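Local coordinates for protein KP6 killer toxin subunit beta (Ustilago maydis virus P6, PDB 4GVB) that forms the beta half of a secreted heterodimeric antifungal toxin that kills sensitive fungal cells after the alpha subunit has recognised cellular receptors, at residues B[5-14]-B[69-80]; B[20-29]-B[39-47]. One frame throughout, in Å; residues are numbered along the deposited sequence.

From the N terminus, strand 7-13 comes first, and its partner strand 70-76 joins it only near the C terminus. Contact 1 (5-14 with 69-80) therefore closes almost the whole chain into one large loop, sealed by the Cys9-Cys74 disulfide. Within that loop lies contact 2 (20-29 with 39-47), a much shorter closure in which helix 22-29 is bound to the hairpin that follows it, with Cys29-Cys46 as the covalent tie. The two meet along strand 7-13: the Cys11 amide reaches the hydroxyl of Thr25, and the carbonyl of Cys9 pairs with the amide of Cys46. Helix, hairpin and two-stranded sheet are thus joined.

Contact 1: B[5-14]-B[69-80]; sequences RPVMCQCVDT and HAGTNCQPDPQY
Cys9 and Cys74 face each other as a non-hydrogen-bonded pair of antiparallel strands 7-13 and 70-76, and a disulfide spans them, SG to SG 2.0 Å. Both side chains leave on the face that carries Cys11 and Thr72, and with SG beside the backbone N in each (chi1 -58° and -72°) the sulfurs turn toward one another. Hydrogen-bonded pairs Met8-Gln75, Gln10-Asn73 and Val12-Gly71 supply two backbone bonds each; the shortest, Met8 N to Gln75 O, is 2.7 Å.

Packing is close where the chain turns out of the sheet. Pro6 lays CG against CB of Tyr80 at 3.2 Å; Gln79 CG covers one face of the tyrosine ring. Asp77 N gives a nearly straight bond (175°) to Pro6 O, and a water joins Pro6 O to Asp77 O. Gln79 holds the Asp77 carboxylate from its own segment, N to OD1 in an Asx turn and NE2 to OD2, and a second water links OD2 to Val7 O. Met8, extended beyond CG, carries CE to Pro78 CD, 3.8 Å.

On the opposite face from the disulfide, Met8 and Val12 are buried, while Gln75 and Asn73 on strand 70-76 look toward solvent. Gln75 slants across Met8, its NE2 3.5 Å from Met8 CE, and Val12 CG1 meets the amide group of Asn73. Arg5 NH2 makes a weak, bent bond to Tyr80 O.

Helix 57-67 packs Phe60 on Cys9 and Cys11 and holds Cys64, the disulfide partner of Cys11; helix 22-29 touches Cys11 through Val24 and Ala28; and Cys46 of strand 46-47 hydrogen-bonds the backbone of Cys9.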
loop_
_atom_site.group_PDB
_atom_site.type_symbol
_atom_site.label_atom_id
_atom_site.label_comp_id
_atom_site.label_asym_id
_atom_site.label_seq_id
_atom_site.Cartn_x
_atom_site.Cartn_y
_atom_site.Cartn_z
ATOM N N ARG B 5 2.243 -17.625 19.711
ATOM C CA ARG B 5 3.187 -18.239 18.784
ATOM C C ARG B 5 3.283 -17.449 17.494
ATOM O O ARG B 5 2.456 -16.584 17.214
ATOM C CB ARG B 5 2.764 -19.669 18.455
ATOM C CG ARG B 5 2.312 -20.469 19.658
ATOM C CD ARG B 5 3.421 -20.593 20.685
ATOM N NE ARG B 5 4.203 -21.813 20.493
ATOM C CZ ARG B 5 5.408 -21.854 19.934
ATOM N NH1 ARG B 5 5.988 -20.735 19.510
ATOM N NH2 ARG B 5 6.037 -23.020 19.809
ATOM N N PRO B 6 4.301 -17.751 16.690
ATOM C CA PRO B 6 4.471 -16.986 15.455
ATOM C C PRO B 6 3.430 -17.352 14.404
ATOM O O PRO B 6 3.067 -18.520 14.255
ATOM C CB PRO B 6 5.883 -17.376 14.996
ATOM C CG PRO B 6 6.558 -17.909 16.252
ATOM C CD PRO B 6 5.465 -18.598 16.989
ATOM N N VAL B 7 2.963 -16.341 13.681
ATOM C CA VAL B 7 1.961 -16.521 12.637
ATOM C C VAL B 7 2.558 -16.108 11.292
ATOM O O VAL B 7 3.513 -15.322 11.242
ATOM C CB VAL B 7 0.692 -15.672 12.947
ATOM C CG1 VAL B 7 0.987 -14.199 12.765
ATOM C CG2 VAL B 7 -0.461 -16.082 12.055
ATOM N N MET B 8 2.033 -16.657 10.202
ATOM C CA MET B 8 2.389 -16.188 8.866
ATOM C C MET B 8 1.099 -15.801 8.139
ATOM O O MET B 8 0.093 -16.489 8.256
ATOM C CB MET B 8 3.179 -17.251 8.090
ATOM C CG MET B 8 2.434 -18.555 7.851
ATOM S SD MET B 8 3.494 -19.857 7.171
ATOM C CE MET B 8 2.274 -21.078 6.748
ATOM N N CYS B 9 1.131 -14.695 7.401
ATOM C CA CYS B 9 -0.080 -14.132 6.832
ATOM C C CYS B 9 0.091 -13.644 5.406
ATOM O O CYS B 9 1.186 -13.256 4.992
ATOM C CB CYS B 9 -0.566 -12.947 7.680
ATOM S SG CYS B 9 -0.931 -13.284 9.422
ATOM N N GLN B 10 -1.010 -13.688 4.663
ATOM C CA GLN B 10 -1.115 -13.091 3.343
ATOM C C GLN B 10 -2.230 -12.061 3.401
ATOM O O GLN B 10 -3.209 -12.241 4.123
ATOM C CB GLN B 10 -1.533 -14.138 2.302
ATOM C CG GLN B 10 -0.686 -15.396 2.201
ATOM C CD GLN B 10 -1.278 -16.364 1.187
ATOM O OE1 GLN B 10 -0.563 -16.977 0.395
ATOM N NE2 GLN B 10 -2.593 -16.494 1.205
ATOM N N CYS B 11 -2.091 -10.982 2.637
ATOM C CA CYS B 11 -3.228 -10.119 2.322
ATOM C C CYS B 11 -3.989 -10.763 1.178
ATOM O O CYS B 11 -3.380 -11.279 0.248
ATOM C CB CYS B 11 -2.731 -8.722 1.903
ATOM S SG CYS B 11 -1.807 -7.878 3.191
ATOM N N VAL B 12 -5.317 -10.746 1.246
ATOM C CA VAL B 12 -6.138 -11.392 0.238
ATOM C C VAL B 12 -7.313 -10.503 -0.158
ATOM O O VAL B 12 -7.744 -9.642 0.612
ATOM C CB VAL B 12 -6.680 -12.756 0.745
ATOM C CG1 VAL B 12 -5.526 -13.708 1.037
ATOM C CG2 VAL B 12 -7.538 -12.561 1.996
ATOM N N ASP B 13 -7.828 -10.726 -1.359
ATOM C CA ASP B 13 -8.961 -9.961 -1.847
ATOM C C ASP B 13 -10.216 -10.288 -1.041
ATOM O O ASP B 13 -10.415 -11.419 -0.587
ATOM C CB ASP B 13 -9.192 -10.228 -3.332
ATOM C CG ASP B 13 -9.787 -9.031 -4.047
ATOM O OD1 ASP B 13 -10.184 -8.068 -3.355
ATOM O OD2 ASP B 13 -9.846 -9.050 -5.297
ATOM N N THR B 14 -11.056 -9.283 -0.856
ATOM C CA THR B 14 -12.286 -9.468 -0.105
ATOM C C THR B 14 -13.382 -9.988 -1.034
ATOM O O THR B 14 -14.557 -9.883 -0.720
ATOM C CB THR B 14 -12.725 -8.148 0.563
ATOM O OG1 THR B 14 -12.885 -7.136 -0.441
ATOM C CG2 THR B 14 -11.681 -7.681 1.551
ATOM N N HIS B 69 -8.215 -2.672 -0.119
ATOM C CA HIS B 69 -9.410 -3.220 0.509
ATOM C C HIS B 69 -9.220 -4.728 0.594
ATOM O O HIS B 69 -9.673 -5.483 -0.278
ATOM C CB HIS B 69 -10.686 -2.906 -0.254
ATOM C CG HIS B 69 -11.927 -3.355 0.464
ATOM N ND1 HIS B 69 -12.347 -2.788 1.646
ATOM C CD2 HIS B 69 -12.818 -4.335 0.184
ATOM C CE1 HIS B 69 -13.449 -3.384 2.055
ATOM N NE2 HIS B 69 -13.755 -4.330 1.187
ATOM N N ALA B 70 -8.523 -5.156 1.639
ATOM C CA ALA B 70 -8.097 -6.543 1.719
ATOM C C ALA B 70 -8.435 -7.166 3.066
ATOM O O ALA B 70 -8.617 -6.473 4.067
ATOM C CB ALA B 70 -6.596 -6.644 1.457
ATOM N N GLY B 71 -8.523 -8.486 3.069
ATOM C CA GLY B 71 -8.638 -9.225 4.303
ATOM C C GLY B 71 -7.315 -9.931 4.479
ATOM O O GLY B 71 -6.367 -9.675 3.733
ATOM N N THR B 72 -7.246 -10.830 5.449
ATOM C CA THR B 72 -6.006 -11.524 5.705
ATOM C C THR B 72 -6.278 -12.991 5.929
ATOM O O THR B 72 -7.302 -13.355 6.492
ATOM C CB THR B 72 -5.296 -10.977 6.950
ATOM O OG1 THR B 72 -6.118 -11.211 8.103
ATOM C CG2 THR B 72 -5.008 -9.469 6.793
ATOM N N ASN B 73 -5.362 -13.825 5.463
ATOM C CA ASN B 73 -5.378 -15.230 5.819
ATOM C C ASN B 73 -4.143 -15.441 6.659
ATOM O O ASN B 73 -3.046 -15.152 6.208
ATOM C CB ASN B 73 -5.313 -16.127 4.581
ATOM C CG ASN B 73 -6.534 -15.995 3.686
ATOM O OD1 ASN B 73 -7.547 -15.393 4.061
ATOM N ND2 ASN B 73 -6.451 -16.581 2.495
ATOM N N CYS B 74 -4.312 -15.920 7.886
ATOM C CA CYS B 74 -3.174 -16.090 8.776
ATOM C C CYS B 74 -3.144 -17.517 9.273
ATOM O O CYS B 74 -4.190 -18.127 9.446
ATOM C CB CYS B 74 -3.255 -15.143 9.974
ATOM S SG CYS B 74 -2.954 -13.402 9.605
ATOM N N GLN B 75 -1.948 -18.047 9.499
ATOM C CA GLN B 75 -1.844 -19.341 10.160
ATOM C C GLN B 75 -0.576 -19.467 10.985
ATOM O O GLN B 75 0.369 -18.710 10.798
ATOM C CB GLN B 75 -1.949 -20.480 9.156
ATOM C CG GLN B 75 -1.029 -20.392 7.973
ATOM C CD GLN B 75 -1.284 -21.512 6.989
ATOM O OE1 GLN B 75 -1.975 -21.332 5.990
ATOM N NE2 GLN B 75 -0.740 -22.685 7.279
ATOM N N PRO B 76 -0.552 -20.433 11.914
ATOM C CA PRO B 76 0.695 -20.587 12.660
ATOM C C PRO B 76 1.819 -20.954 11.705
ATOM O O PRO B 76 1.622 -21.706 10.747
ATOM C CB PRO B 76 0.387 -21.726 13.641
ATOM C CG PRO B 76 -0.800 -22.426 13.074
ATOM C CD PRO B 76 -1.572 -21.429 12.284
ATOM N N ASP B 77 2.986 -20.369 11.937
ATOM C CA ASP B 77 4.138 -20.602 11.081
ATOM C C ASP B 77 4.841 -21.872 11.550
ATOM O O ASP B 77 5.365 -21.910 12.655
ATOM C CB ASP B 77 5.095 -19.414 11.178
ATOM C CG ASP B 77 6.284 -19.534 10.240
ATOM O OD1 ASP B 77 6.550 -20.638 9.724
ATOM O OD2 ASP B 77 6.973 -18.512 10.030
ATOM N N PRO B 78 4.856 -22.911 10.709
ATOM C CA PRO B 78 5.417 -24.227 11.062
ATOM C C PRO B 78 6.884 -24.191 11.505
ATOM O O PRO B 78 7.297 -25.035 12.302
ATOM C CB PRO B 78 5.281 -25.028 9.764
ATOM C CG PRO B 78 4.207 -24.357 9.006
ATOM C CD PRO B 78 4.290 -22.898 9.351
ATOM N N GLN B 79 7.655 -23.223 11.015
ATOM C CA GLN B 79 9.078 -23.169 11.343
ATOM C C GLN B 79 9.317 -22.771 12.790
ATOM O O GLN B 79 10.450 -22.813 13.265
ATOM C CB GLN B 79 9.828 -22.208 10.414
ATOM C CG GLN B 79 9.638 -20.740 10.766
ATOM C CD GLN B 79 10.491 -19.805 9.922
ATOM O OE1 GLN B 79 11.671 -20.070 9.674
ATOM N NE2 GLN B 79 9.895 -18.701 9.478
ATOM N N TYR B 80 8.255 -22.379 13.491
ATOM C CA TYR B 80 8.375 -21.959 14.883
ATOM C C TYR B 80 7.472 -22.780 15.821
ATOM O O TYR B 80 7.325 -22.445 16.998
ATOM C CB TYR B 80 8.061 -20.466 15.026
ATOM C CG TYR B 80 8.990 -19.533 14.266
ATOM C CD1 TYR B 80 10.368 -19.631 14.395
ATOM C CD2 TYR B 80 8.484 -18.550 13.417
ATOM C CE1 TYR B 80 11.219 -18.775 13.706
ATOM C CE2 TYR B 80 9.334 -17.689 12.718
ATOM C CZ TYR B 80 10.698 -17.807 12.873
ATOM O OH TYR B 80 11.552 -16.966 12.188
HETATM O O HOH W 1 4.180 -20.746 14.976
HETATM O O HOH W 2 6.208 -16.141 11.286
#

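Contact 2: B[20-29]-B[39-47]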
loop_
_atom_site.group_PDB
_atom_site.type_symbol
_atom_site.label_atom_id
_atom_site.label_comp_id
_atom_site.label_asym_id
_atom_site.label_seq_id
_atom_site.Cartn_x
_atom_site.Cartn_y
_atom_site.Cartn_z
ATOM N N ARG B 20 -4.691 -14.348 -3.139
ATOM C CA ARG B 20 -3.499 -13.643 -2.655
ATOM C C ARG B 20 -3.337 -12.320 -3.391
ATOM O O ARG B 20 -3.467 -12.291 -4.605
ATOM C CB ARG B 20 -2.246 -14.448 -2.990
ATOM C CG ARG B 20 -2.132 -15.795 -2.358
ATOM C CD ARG B 20 -1.108 -16.628 -3.125
ATOM N NE ARG B 20 0.140 -15.900 -3.374
ATOM C CZ ARG B 20 1.220 -16.445 -3.932
ATOM N NH1 ARG B 20 1.189 -17.718 -4.291
ATOM N NH2 ARG B 20 2.328 -15.735 -4.128
ATOM N N LEU B 21 -3.037 -11.243 -2.669
ATOM C CA LEU B 21 -2.694 -9.974 -3.320
ATOM C C LEU B 21 -1.257 -9.690 -2.960
ATOM O O LEU B 21 -0.974 -9.080 -1.929
ATOM C CB LEU B 21 -3.590 -8.839 -2.814
ATOM C CG LEU B 21 -5.095 -8.932 -3.061
ATOM C CD1 LEU B 21 -5.851 -7.755 -2.405
ATOM C CD2 LEU B 21 -5.376 -9.020 -4.531
ATOM N N ASP B 22 -0.339 -10.162 -3.796
ATOM C CA ASP B 22 1.069 -10.216 -3.417
ATOM C C ASP B 22 1.711 -8.855 -3.097
ATOM O O ASP B 22 2.401 -8.707 -2.106
ATOM C CB ASP B 22 1.877 -11.003 -4.463
ATOM C CG ASP B 22 1.515 -12.497 -4.488
ATOM O OD1 ASP B 22 0.965 -13.022 -3.488
ATOM O OD2 ASP B 22 1.794 -13.153 -5.512
ATOM N N ALA B 23 1.471 -7.855 -3.932
ATOM C CA ALA B 23 2.081 -6.549 -3.718
ATOM C C ALA B 23 1.562 -5.895 -2.438
ATOM O O ALA B 23 2.278 -5.138 -1.761
ATOM C CB ALA B 23 1.837 -5.663 -4.920
ATOM N N VAL B 24 0.314 -6.197 -2.105
ATOM C CA VAL B 24 -0.284 -5.712 -0.866
ATOM C C VAL B 24 0.391 -6.397 0.324
ATOM O O VAL B 24 0.786 -5.754 1.301
ATOM C CB VAL B 24 -1.815 -5.973 -0.855
ATOM C CG1 VAL B 24 -2.439 -5.385 0.389
ATOM C CG2 VAL B 24 -2.469 -5.356 -2.102
ATOM N N THR B 25 0.523 -7.722 0.241
ATOM C CA THR B 25 1.252 -8.457 1.264
ATOM C C THR B 25 2.686 -7.915 1.419
ATOM O O THR B 25 3.146 -7.695 2.538
ATOM C CB THR B 25 1.301 -9.970 0.959
ATOM O OG1 THR B 25 -0.030 -10.459 0.708
ATOM C CG2 THR B 25 1.878 -10.708 2.120
ATOM N N ARG B 26 3.385 -7.735 0.297
ATOM C CA ARG B 26 4.741 -7.196 0.318
ATOM C C ARG B 26 4.794 -5.840 1.043
ATOM O O ARG B 26 5.684 -5.581 1.858
ATOM C CB ARG B 26 5.268 -7.076 -1.120
ATOM C CG ARG B 26 6.592 -6.382 -1.256
ATOM C CD ARG B 26 7.125 -6.508 -2.686
ATOM N NE ARG B 26 7.010 -7.877 -3.187
ATOM C CZ ARG B 26 6.211 -8.240 -4.180
ATOM N NH1 ARG B 26 5.455 -7.329 -4.782
ATOM N NH2 ARG B 26 6.170 -9.506 -4.572
ATOM N N ALA B 27 3.828 -4.977 0.752
ATOM C CA ALA B 27 3.815 -3.644 1.359
ATOM C C ALA B 27 3.556 -3.742 2.855
ATOM O O ALA B 27 4.205 -3.081 3.659
ATOM C CB ALA B 27 2.765 -2.761 0.686
ATOM N N ALA B 28 2.608 -4.593 3.231
ATOM C CA ALA B 28 2.255 -4.758 4.636
ATOM C C ALA B 28 3.395 -5.372 5.431
ATOM O O ALA B 28 3.609 -5.022 6.591
ATOM C CB ALA B 28 0.989 -5.611 4.762
ATOM N N CYS B 29 4.116 -6.292 4.791
ATOM C CA CYS B 29 5.190 -7.046 5.441
ATOM C C CYS B 29 6.412 -6.191 5.795
ATOM O O CYS B 29 7.097 -6.471 6.775
ATOM C CB CYS B 29 5.631 -8.225 4.567
ATOM S SG CYS B 29 6.584 -9.501 5.459
ATOM N N TYR B 39 9.254 -11.543 3.370
ATOM C CA TYR B 39 8.267 -11.971 2.398
ATOM C C TYR B 39 8.807 -13.075 1.505
ATOM O O TYR B 39 9.904 -12.966 0.981
ATOM C CB TYR B 39 7.853 -10.783 1.532
ATOM C CG TYR B 39 6.873 -11.172 0.464
ATOM C CD1 TYR B 39 5.538 -11.386 0.777
ATOM C CD2 TYR B 39 7.277 -11.349 -0.855
ATOM C CE1 TYR B 39 4.634 -11.760 -0.188
ATOM C CE2 TYR B 39 6.370 -11.719 -1.835
ATOM C CZ TYR B 39 5.045 -11.921 -1.484
ATOM O OH TYR B 39 4.125 -12.288 -2.428
ATOM N N THR B 40 8.022 -14.131 1.311
ATOM C CA THR B 40 8.455 -15.247 0.475
ATOM C C THR B 40 7.746 -15.254 -0.865
ATOM O O THR B 40 6.551 -15.532 -0.942
ATOM C CB THR B 40 8.233 -16.594 1.176
ATOM O OG1 THR B 40 8.918 -16.594 2.435
ATOM C CG2 THR B 40 8.735 -17.746 0.304
ATOM N N GLU B 41 8.488 -14.959 -1.926
ATOM C CA GLU B 41 7.894 -14.774 -3.247
ATOM C C GLU B 41 7.006 -15.929 -3.743
ATOM O O GLU B 41 5.931 -15.686 -4.287
ATOM C CB GLU B 41 8.981 -14.430 -4.277
ATOM C CG GLU B 41 8.439 -13.868 -5.593
ATOM C CD GLU B 41 9.532 -13.590 -6.628
ATOM O OE1 GLU B 41 9.792 -14.487 -7.467
ATOM O OE2 GLU B 41 10.125 -12.477 -6.607
ATOM N N LYS B 42 7.431 -17.175 -3.552
ATOM C CA LYS B 42 6.710 -18.302 -4.150
ATOM C C LYS B 42 5.354 -18.617 -3.516
ATOM O O LYS B 42 4.397 -18.941 -4.228
ATOM C CB LYS B 42 7.584 -19.566 -4.248
ATOM C CG LYS B 42 8.312 -19.977 -2.971
ATOM C CD LYS B 42 9.221 -21.190 -3.226
ATOM C CE LYS B 42 10.014 -21.593 -1.974
ATOM N NZ LYS B 42 11.112 -20.616 -1.653
ATOM N N ASP B 43 5.265 -18.520 -2.191
ATOM C CA ASP B 43 4.009 -18.825 -1.507
ATOM C C ASP B 43 3.282 -17.575 -0.998
ATOM O O ASP B 43 2.149 -17.667 -0.531
ATOM C CB ASP B 43 4.241 -19.806 -0.360
ATOM C CG ASP B 43 5.192 -19.262 0.681
ATOM O OD1 ASP B 43 5.105 -18.058 1.010
ATOM O OD2 ASP B 43 6.031 -20.044 1.172
ATOM N N GLY B 44 3.950 -16.426 -1.063
ATOM C CA GLY B 44 3.307 -15.146 -0.818
ATOM C C GLY B 44 3.008 -14.801 0.630
ATOM O O GLY B 44 2.221 -13.889 0.908
ATOM N N PHE B 45 3.628 -15.515 1.563
ATOM C CA PHE B 45 3.407 -15.222 2.978
ATOM C C PHE B 45 4.450 -14.281 3.539
ATOM O O PHE B 45 5.589 -14.268 3.081
ATOM C CB PHE B 45 3.401 -16.506 3.804
ATOM C CG PHE B 45 2.090 -17.235 3.778
ATOM C CD1 PHE B 45 1.838 -18.196 2.820
ATOM C CD2 PHE B 45 1.116 -16.961 4.720
ATOM C CE1 PHE B 45 0.634 -18.869 2.798
ATOM C CE2 PHE B 45 -0.092 -17.629 4.706
ATOM C CZ PHE B 45 -0.338 -18.576 3.746
ATOM N N CYS B 46 4.045 -13.502 4.534
ATOM C CA CYS B 46 4.960 -12.725 5.352
ATOM C C CYS B 46 5.206 -13.495 6.646
ATOM O O CYS B 46 4.262 -13.940 7.305
ATOM C CB CYS B 46 4.342 -11.358 5.645
ATOM S SG CYS B 46 5.241 -10.296 6.771
ATOM N N ARG B 47 6.470 -13.666 7.008
ATOM C CA ARG B 47 6.822 -14.387 8.221
ATOM C C ARG B 47 7.651 -13.522 9.162
ATOM O O ARG B 47 8.291 -12.564 8.728
ATOM C CB ARG B 47 7.596 -15.655 7.866
ATOM C CG ARG B 47 6.814 -16.659 7.042
ATOM C CD ARG B 47 7.752 -17.735 6.508
ATOM N NE ARG B 47 7.028 -18.895 5.994
ATOM C CZ ARG B 47 6.556 -18.988 4.757
ATOM N NH1 ARG B 47 6.717 -17.982 3.899
ATOM N NH2 ARG B 47 5.912 -20.085 4.377
HETATM O O HOH W 3 0.455 -12.645 -0.882
#
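The Arg20 guanidinium has Asp43 O over the centre of one face, 3.7 Å above the plane, and at its edge a salt bridge with Asp22: NE and NH2 both face the carboxylate, NE donating at 3.0 Å to the syn lone pair of OD1. Tyr39 OH and Glu41 O lie near the plane farther round, on the NH2 side, and NH1 makes a weak bond to Lys42 O. On the Tyr39 ring, Arg26 CA sits off-centre over one face, and Thr25 CG2 comes in at the edge, 3.7 Å from CE1. The Arg26 guanidinium stands almost upright to the ring, planes 81° apart, with NH2 3.5 Å from CE2. Tyr39 CG is anti to the backbone N (chi1 178°), sending the ring along helix 22-29 until OH reaches Asp22 CB.

A disulfide ties the helix to a beta hairpin: Cys29 SG, at the last turn, bonds Cys46 SG on strand 46-47, which pairs with strand 38-39. In the hairpin turn Asp43 OD1 accepts from Phe45 N, an Asx turn, and the same carboxylate salt-bridges Arg47. One water donates hydrogen bonds to Asp22 OD1 and Gly44 O and accepts from Thr25 OG1, which also receives the Cys11 amide.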